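Local structure of probable transcriptional regulator (Rhodococcus jostii, 3HIM) at residues 73-78 with 98-103; 151-156 with 194-199. The protein probably binds regulatory DNA and controls transcription, as a member of the TetR family. All coordinates share one frame; numbering follows the deposited sequence.

Overall arrangement
Contact 1 closes before contact 2 opens along the chain, and their centres lie about 21 Å apart, with nearest atoms about 8 Å from each other. Contact 1 sits near the middle of the molecule, its centre about 6 Å from the centre of the chain, where helix 60-82 packs on helix 89-106. Contact 2 lies farther out, its centre about 23 Å from that of the chain, where the loop between helices 123-149 and 158-175 meets the end of helix 184-198. Helix 89-106 connects the two: Val101 touches helix 184-198, and Leu196 reaches back to Leu93 and Met94. Contact 1 thus joins two helices within one subunit, whereas contact 2 takes part in the interface with the second subunit.

Contact 1 (73-78 with 98-103); sequences HSVLAA and TAYVTW
Helix segments 73-78 and 98-103 run nearly antiparallel, their N-to-C directions 151° apart and their axes 9.4 Å apart at closest approach. Val75 faces Trp103 and Ala78 faces Ala99 across the interface. Trp103 and Val75 carry most of the contact: with CG of Trp103 anti to the backbone N, its indole extends across to the other helix. Val75 lies over one face of that indole, its CB 3.6 Å from the centroid of the six-membered ring and 14° off the normal, a CH-pi contact. At the ring edge NE1 donates to Ser74 OG at 2.8 Å, with the acceptor near the indole plane and an N-H...O angle of 150°. This edge bond and the face contact together fix how the ring is turned. In the TetR fold, helix 60-82 leads from the DNA-binding region, where the helix-turn-helix is predicted, into the C-terminal domain, and here it packs on helix 89-106 of that domain. An alanine in place of Trp103 would remove both the N-H that Ser74 OG accepts from and the face under Val75, and would probably loosen the packing of the two helices at this point. Ala78 CB approaches Trp103 CD1 at 4.0 Å. Deeper in, Val75 CG2 meets Tyr100 CD1 at 3.7 Å, while the Tyr100 hydroxyl is hydrogen-bonded to Thr166 O and its ring packs edge-to-face with Phe140 and His104.

Contact 2 (151-156 with 194-199); sequences GDFHPF and LALRMV
The loop joining helices 123-149 and 158-175 crosses the C-terminal end of helix 184-198, within the C-terminal domain of the TetR fold. It starts at Gly151, whose positive phi closes the preceding helix in a Schellman motif. Val199, the first residue to leave helical geometry after helix 184-198, meets the loop through both backbone and side chain. Its carbonyl O accepts from His154 N at 2.8 Å, with the donor in the carbonyl plane and a C=O...N angle of 158°. Phe153 CG is anti to its own carbonyl carbon (chi1 -68°), which lays the ring alongside Val199. There Val199 CG2, set between its backbone N and carbonyl carbon, sits over the ring centre, 3.5 Å from the Phe153 centroid and 9° off the normal, a CH-pi contact. Leu196 CD2 adds a looser approach to Phe153 CE1 at 4.2 Å. Farther along, a water bridges the loop and the helix end, accepting from Phe156 N at 2.8 Å and donating to Met198 O at 2.7 Å. Ile144 touches both Pro155 and Val199, so helix 123-149 backs the same junction. The second subunit takes part as well: His154 O is hydrogen-bonded to Arg197 of that subunit, and Met198 packs on its counterpart there. At this subunit interface the loop's N-H groups help satisfy the helix C-terminus, His154 N serving Val199 O directly and Phe156 N serving Met198 O through the water, while the face of Phe153 covers Val199 CG2.

Contact 1 (73-78 with 98-103)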
ATOM      1  N   HIS B  73     -12.896  -6.094  10.089  1.00 17.82           N
ATOM      2  CA  HIS B  73     -14.180  -6.786  10.013  1.00 18.94           C
ATOM      3  C   HIS B  73     -15.061  -6.205   8.921  1.00 18.79           C
ATOM      4  O   HIS B  73     -15.716  -6.936   8.201  1.00 19.41           O
ATOM      5  CB  HIS B  73     -14.939  -6.744  11.340  1.00 19.29           C
ATOM      6  CG  HIS B  73     -16.317  -7.304  11.238  1.00 23.36           C
ATOM      7  ND1 HIS B  73     -17.386  -6.564  10.777  1.00 27.18           N
ATOM      8  CD2 HIS B  73     -16.794  -8.552  11.474  1.00 26.48           C
ATOM      9  CE1 HIS B  73     -18.470  -7.322  10.762  1.00 28.97           C
ATOM     10  NE2 HIS B  73     -18.140  -8.530  11.185  1.00 30.02           N
ATOM     11  N   SER B  74     -15.081  -4.885   8.808  1.00 18.81           N
ATOM     12  CA  SER B  74     -15.911  -4.241   7.811  1.00 18.51           C
ATOM     13  C   SER B  74     -15.545  -4.645   6.370  1.00 18.54           C
ATOM     14  O   SER B  74     -16.435  -4.991   5.576  1.00 19.35           O
ATOM     15  CB  SER B  74     -15.894  -2.736   7.992  1.00 18.23           C
ATOM     16  OG  SER B  74     -16.546  -2.087   6.916  1.00 19.19           O
ATOM     17  N   VAL B  75     -14.259  -4.626   6.024  1.00 18.12           N
ATOM     18  CA  VAL B  75     -13.879  -4.998   4.655  1.00 17.64           C
ATOM     19  C   VAL B  75     -14.140  -6.509   4.417  1.00 17.24           C
ATOM     20  O   VAL B  75     -14.613  -6.903   3.347  1.00 17.72           O
ATOM     21  CB  VAL B  75     -12.430  -4.516   4.276  1.00 17.40           C
ATOM     22  CG1 VAL B  75     -11.385  -5.341   4.976  1.00 17.44           C
ATOM     23  CG2 VAL B  75     -12.216  -4.576   2.763  1.00 17.49           C
ATOM     24  N   LEU B  76     -13.874  -7.337   5.429  1.00 16.49           N
ATOM     25  CA  LEU B  76     -14.235  -8.759   5.372  1.00 16.39           C
ATOM     26  C   LEU B  76     -15.751  -8.949   5.142  1.00 16.09           C
ATOM     27  O   LEU B  76     -16.147  -9.699   4.254  1.00 14.73           O
ATOM     28  CB  LEU B  76     -13.808  -9.490   6.645  1.00 16.19           C
ATOM     29  CG  LEU B  76     -14.216 -10.966   6.667  1.00 16.23           C
ATOM     30  CD1 LEU B  76     -13.632 -11.719   5.448  1.00 16.61           C
ATOM     31  CD2 LEU B  76     -13.774 -11.613   7.969  1.00 14.51           C
ATOM     32  N   ALA B  77     -16.571  -8.268   5.948  1.00 15.55           N
ATOM     33  CA  ALA B  77     -18.022  -8.323   5.805  1.00 16.41           C
ATOM     34  C   ALA B  77     -18.431  -7.881   4.410  1.00 16.57           C
ATOM     35  O   ALA B  77     -19.309  -8.486   3.807  1.00 16.32           O
ATOM     36  CB  ALA B  77     -18.733  -7.448   6.880  1.00 16.59           C
ATOM     37  N   ALA B  78     -17.766  -6.841   3.896  1.00 16.83           N
ATOM     38  CA  ALA B  78     -18.066  -6.287   2.563  1.00 17.06           C
ATOM     39  C   ALA B  78     -17.887  -7.287   1.426  1.00 16.84           C
ATOM     40  O   ALA B  78     -18.789  -7.497   0.619  1.00 16.90           O
ATOM     41  CB  ALA B  78     -17.231  -5.028   2.290  1.00 16.81           C
ATOM     42  N   THR B  98     -14.609  -5.676  -6.998  1.00 15.40           N
ATOM     43  CA  THR B  98     -15.355  -4.414  -6.940  1.00 15.89           C
ATOM     44  C   THR B  98     -15.602  -3.918  -5.492  1.00 16.08           C
ATOM     45  O   THR B  98     -15.244  -2.781  -5.156  1.00 16.27           O
ATOM     46  CB  THR B  98     -16.718  -4.506  -7.667  1.00 15.59           C
ATOM     47  OG1 THR B  98     -16.484  -4.878  -9.023  1.00 15.82           O
ATOM     48  CG2 THR B  98     -17.474  -3.154  -7.623  1.00 13.89           C
ATOM     49  N   ALA B  99     -16.223  -4.758  -4.664  1.00 15.76           N
ATOM     50  CA  ALA B  99     -16.473  -4.419  -3.249  1.00 15.59           C
ATOM     51  C   ALA B  99     -15.186  -4.151  -2.487  1.00 15.41           C
ATOM     52  O   ALA B  99     -15.102  -3.230  -1.686  1.00 15.49           O
ATOM     53  CB  ALA B  99     -17.255  -5.530  -2.562  1.00 15.05           C
ATOM     54  N   TYR B 100     -14.176  -4.966  -2.731  1.00 15.69           N
ATOM     55  CA  TYR B 100     -12.910  -4.801  -2.032  1.00 15.95           C
ATOM     56  C   TYR B 100     -12.246  -3.466  -2.362  1.00 15.59           C
ATOM     57  O   TYR B 100     -11.879  -2.716  -1.451  1.00 15.94           O
ATOM     58  CB  TYR B 100     -11.979  -5.943  -2.391  1.00 16.03           C
ATOM     59  CG  TYR B 100     -10.714  -6.027  -1.572  1.00 16.95           C
ATOM     60  CD1 TYR B 100     -10.751  -6.282  -0.190  1.00 18.33           C
ATOM     61  CD2 TYR B 100      -9.474  -5.931  -2.195  1.00 18.31           C
ATOM     62  CE1 TYR B 100      -9.535  -6.416   0.563  1.00 18.79           C
ATOM     63  CE2 TYR B 100      -8.292  -6.037  -1.484  1.00 17.63           C
ATOM     64  CZ  TYR B 100      -8.322  -6.285  -0.112  1.00 18.16           C
ATOM     65  OH  TYR B 100      -7.127  -6.400   0.539  1.00 15.70           O
ATOM     66  N   VAL B 101     -12.097  -3.164  -3.650  1.00 15.20           N
ATOM     67  CA  VAL B 101     -11.461  -1.902  -4.078  1.00 14.87           C
ATOM     68  C   VAL B 101     -12.281  -0.668  -3.620  1.00 15.78           C
ATOM     69  O   VAL B 101     -11.730   0.279  -3.027  1.00 14.78           O
ATOM     70  CB  VAL B 101     -11.232  -1.907  -5.597  1.00 15.64           C
ATOM     71  CG1 VAL B 101     -10.846  -0.516  -6.111  1.00 14.17           C
ATOM     72  CG2 VAL B 101     -10.140  -2.950  -5.967  1.00 14.47           C
ATOM     73  N   THR B 102     -13.597  -0.698  -3.874  1.00 15.42           N
ATOM     74  CA  THR B 102     -14.512   0.363  -3.424  1.00 15.79           C
ATOM     75  C   THR B 102     -14.376   0.618  -1.922  1.00 15.39           C
ATOM     76  O   THR B 102     -14.279   1.758  -1.506  1.00 14.70           O
ATOM     77  CB  THR B 102     -15.991  -0.001  -3.753  1.00 15.99           C
ATOM     78  OG1 THR B 102     -16.096  -0.242  -5.153  1.00 16.38           O
ATOM     79  CG2 THR B 102     -16.964   1.111  -3.345  1.00 16.16           C
ATOM     80  N   TRP B 103     -14.372  -0.448  -1.119  1.00 15.04           N
ATOM     81  CA  TRP B 103     -14.227  -0.297   0.326  1.00 14.42           C
ATOM     82  C   TRP B 103     -12.950   0.448   0.665  1.00 14.40           C
ATOM     83  O   TRP B 103     -12.938   1.367   1.506  1.00 14.90           O
ATOM     84  CB  TRP B 103     -14.253  -1.641   1.035  1.00 14.23           C
ATOM     85  CG  TRP B 103     -14.353  -1.486   2.524  1.00 14.50           C
ATOM     86  CD1 TRP B 103     -15.493  -1.553   3.277  1.00 15.67           C
ATOM     87  CD2 TRP B 103     -13.276  -1.212   3.443  1.00 15.19           C
ATOM     88  NE1 TRP B 103     -15.194  -1.341   4.616  1.00 16.67           N
ATOM     89  CE2 TRP B 103     -13.841  -1.138   4.743  1.00 15.75           C
ATOM     90  CE3 TRP B 103     -11.892  -1.027   3.293  1.00 14.50           C
ATOM     91  CZ2 TRP B 103     -13.067  -0.889   5.889  1.00 15.86           C
ATOM     92  CZ3 TRP B 103     -11.116  -0.782   4.437  1.00 17.16           C
ATOM     93  CH2 TRP B 103     -11.714  -0.706   5.722  1.00 15.99           C
TER

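Contact 2 (151-156 with 194-199)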
ATOM      1  N   GLY B 151     -12.700 -24.851 -14.705  1.00 18.45           N
ATOM      2  CA  GLY B 151     -11.987 -24.607 -15.955  1.00 17.93           C
ATOM      3  C   GLY B 151     -12.160 -23.168 -16.439  1.00 18.35           C
ATOM      4  O   GLY B 151     -11.788 -22.849 -17.563  1.00 18.00           O
ATOM      5  N   ASP B 152     -12.746 -22.305 -15.604  1.00 18.18           N
ATOM      6  CA  ASP B 152     -12.855 -20.877 -15.904  1.00 18.74           C
ATOM      7  C   ASP B 152     -11.520 -20.144 -15.748  1.00 18.62           C
ATOM      8  O   ASP B 152     -11.248 -19.181 -16.463  1.00 18.29           O
ATOM      9  CB  ASP B 152     -13.865 -20.208 -14.978  1.00 19.32           C
ATOM     10  CG  ASP B 152     -15.287 -20.674 -15.217  1.00 20.98           C
ATOM     11  OD1 ASP B 152     -15.653 -20.947 -16.381  1.00 20.81           O
ATOM     12  OD2 ASP B 152     -16.046 -20.738 -14.229  1.00 24.45           O
ATOM     13  N   PHE B 153     -10.706 -20.579 -14.789  1.00 18.29           N
ATOM     14  CA  PHE B 153      -9.467 -19.872 -14.469  1.00 18.20           C
ATOM     15  C   PHE B 153      -8.296 -20.791 -14.744  1.00 18.22           C
ATOM     16  O   PHE B 153      -8.434 -22.012 -14.669  1.00 19.47           O
ATOM     17  CB  PHE B 153      -9.432 -19.422 -12.982  1.00 18.33           C
ATOM     18  CG  PHE B 153     -10.450 -18.337 -12.620  1.00 17.48           C
ATOM     19  CD1 PHE B 153     -11.063 -17.555 -13.597  1.00 17.18           C
ATOM     20  CD2 PHE B 153     -10.766 -18.091 -11.283  1.00 17.19           C
ATOM     21  CE1 PHE B 153     -11.996 -16.555 -13.263  1.00 15.58           C
ATOM     22  CE2 PHE B 153     -11.705 -17.089 -10.926  1.00 17.72           C
ATOM     23  CZ  PHE B 153     -12.315 -16.320 -11.928  1.00 15.15           C
ATOM     24  N   HIS B 154      -7.140 -20.206 -15.040  1.00 17.79           N
ATOM     25  CA  HIS B 154      -5.896 -20.962 -15.233  1.00 17.38           C
ATOM     26  C   HIS B 154      -4.745 -20.220 -14.565  1.00 17.12           C
ATOM     27  O   HIS B 154      -3.815 -19.777 -15.240  1.00 17.03           O
ATOM     28  CB  HIS B 154      -5.616 -21.154 -16.720  1.00 16.85           C
ATOM     29  CG  HIS B 154      -6.812 -21.618 -17.483  1.00 18.89           C
ATOM     30  ND1 HIS B 154      -7.283 -22.913 -17.408  1.00 20.04           N
ATOM     31  CD2 HIS B 154      -7.671 -20.949 -18.289  1.00 19.54           C
ATOM     32  CE1 HIS B 154      -8.362 -23.030 -18.164  1.00 19.40           C
ATOM     33  NE2 HIS B 154      -8.617 -21.854 -18.710  1.00 19.11           N
ATOM     34  N   PRO B 155      -4.806 -20.095 -13.232  1.00 17.16           N
ATOM     35  CA  PRO B 155      -3.827 -19.308 -12.480  1.00 17.58           C
ATOM     36  C   PRO B 155      -2.469 -19.958 -12.549  1.00 17.40           C
ATOM     37  O   PRO B 155      -2.379 -21.187 -12.580  1.00 17.38           O
ATOM     38  CB  PRO B 155      -4.353 -19.351 -11.027  1.00 17.35           C
ATOM     39  CG  PRO B 155      -5.283 -20.483 -10.969  1.00 17.07           C
ATOM     40  CD  PRO B 155      -5.721 -20.850 -12.349  1.00 17.08           C
ATOM     41  N   PHE B 156      -1.421 -19.144 -12.607  1.00 17.61           N
ATOM     42  CA  PHE B 156      -0.077 -19.655 -12.410  1.00 17.65           C
ATOM     43  C   PHE B 156       0.007 -20.189 -10.984  1.00 17.25           C
ATOM     44  O   PHE B 156       0.420 -21.319 -10.735  1.00 16.21           O
ATOM     45  CB  PHE B 156       0.963 -18.551 -12.616  1.00 18.57           C
ATOM     46  CG  PHE B 156       1.310 -18.305 -14.055  1.00 20.35           C
ATOM     47  CD1 PHE B 156       2.107 -19.204 -14.748  1.00 21.11           C
ATOM     48  CD2 PHE B 156       0.848 -17.160 -14.711  1.00 21.47           C
ATOM     49  CE1 PHE B 156       2.434 -18.972 -16.088  1.00 24.50           C
ATOM     50  CE2 PHE B 156       1.162 -16.923 -16.033  1.00 22.88           C
ATOM     51  CZ  PHE B 156       1.954 -17.837 -16.734  1.00 23.85           C
ATOM     52  N   LEU B 194      -8.128  -6.450 -14.609  1.00 13.16           N
ATOM     53  CA  LEU B 194      -6.769  -6.949 -14.370  1.00 13.38           C
ATOM     54  C   LEU B 194      -6.757  -8.250 -13.560  1.00 12.92           C
ATOM     55  O   LEU B 194      -5.978  -9.148 -13.865  1.00 13.65           O
ATOM     56  CB  LEU B 194      -5.895  -5.869 -13.732  1.00 12.51           C
ATOM     57  CG  LEU B 194      -5.613  -4.662 -14.637  1.00 13.33           C
ATOM     58  CD1 LEU B 194      -5.233  -3.425 -13.788  1.00 12.50           C
ATOM     59  CD2 LEU B 194      -4.526  -4.967 -15.677  1.00 10.32           C
ATOM     60  N   ALA B 195      -7.611  -8.339 -12.541  1.00 12.69           N
ATOM     61  CA  ALA B 195      -7.790  -9.556 -11.752  1.00 13.16           C
ATOM     62  C   ALA B 195      -8.227 -10.754 -12.623  1.00 13.29           C
ATOM     63  O   ALA B 195      -7.705 -11.870 -12.505  1.00 13.53           O
ATOM     64  CB  ALA B 195      -8.808  -9.304 -10.618  1.00 12.68           C
ATOM     65  N   LEU B 196      -9.181 -10.529 -13.509  1.00 13.68           N
ATOM     66  CA  LEU B 196      -9.608 -11.614 -14.397  1.00 13.30           C
ATOM     67  C   LEU B 196      -8.448 -12.047 -15.264  1.00 13.37           C
ATOM     68  O   LEU B 196      -8.222 -13.250 -15.421  1.00 13.69           O
ATOM     69  CB  LEU B 196     -10.828 -11.220 -15.229  1.00 12.87           C
ATOM     70  CG  LEU B 196     -12.096 -11.079 -14.386  1.00 13.05           C
ATOM     71  CD1 LEU B 196     -13.190 -10.389 -15.210  1.00 15.66           C
ATOM     72  CD2 LEU B 196     -12.603 -12.416 -13.828  1.00 13.11           C
ATOM     73  N   ARG B 197      -7.684 -11.080 -15.779  1.00 12.88           N
ATOM     74  CA  ARG B 197      -6.524 -11.384 -16.611  1.00 13.54           C
ATOM     75  C   ARG B 197      -5.439 -12.145 -15.847  1.00 13.97           C
ATOM     76  O   ARG B 197      -4.832 -13.083 -16.379  1.00 13.58           O
ATOM     77  CB  ARG B 197      -5.940 -10.109 -17.229  1.00 13.43           C
ATOM     78  CG  ARG B 197      -6.700  -9.603 -18.434  1.00 13.59           C
ATOM     79  CD  ARG B 197      -6.162 -10.247 -19.690  1.00 15.96           C
ATOM     80  NE  ARG B 197      -6.748  -9.731 -20.934  1.00 16.68           N
ATOM     81  CZ  ARG B 197      -6.182  -8.824 -21.732  1.00 16.45           C
ATOM     82  NH1 ARG B 197      -5.019  -8.273 -21.425  1.00 15.50           N
ATOM     83  NH2 ARG B 197      -6.792  -8.459 -22.849  1.00 15.63           N
ATOM     84  N   MET B 198      -5.213 -11.723 -14.606  1.00 14.46           N
ATOM     85  CA  MET B 198      -4.255 -12.344 -13.715  1.00 15.84           C
ATOM     86  C   MET B 198      -4.563 -13.828 -13.507  1.00 16.67           C
ATOM     87  O   MET B 198      -3.648 -14.656 -13.514  1.00 16.55           O
ATOM     88  CB  MET B 198      -4.246 -11.626 -12.358  1.00 14.94           C
ATOM     89  CG  MET B 198      -3.305 -10.423 -12.306  1.00 16.92           C
ATOM     90  SD  MET B 198      -3.264  -9.706 -10.642  1.00 14.77           S
ATOM     91  CE  MET B 198      -4.533  -8.457 -10.867  1.00 11.57           C
ATOM     92  N   VAL B 199      -5.836 -14.167 -13.307  1.00 17.16           N
ATOM     93  CA  VAL B 199      -6.163 -15.570 -13.034  1.00 18.39           C
ATOM     94  C   VAL B 199      -6.413 -16.346 -14.326  1.00 19.77           C
ATOM     95  O   VAL B 199      -6.850 -17.500 -14.293  1.00 19.67           O
ATOM     96  CB  VAL B 199      -7.317 -15.744 -12.026  1.00 18.16           C
ATOM     97  CG1 VAL B 199      -6.937 -15.122 -10.711  1.00 18.03           C
ATOM     98  CG2 VAL B 199      -8.616 -15.151 -12.566  1.00 16.65           C
TER
HETATM   99  O   HOH W   1      -2.029 -16.407 -12.305  1.00 19.90           O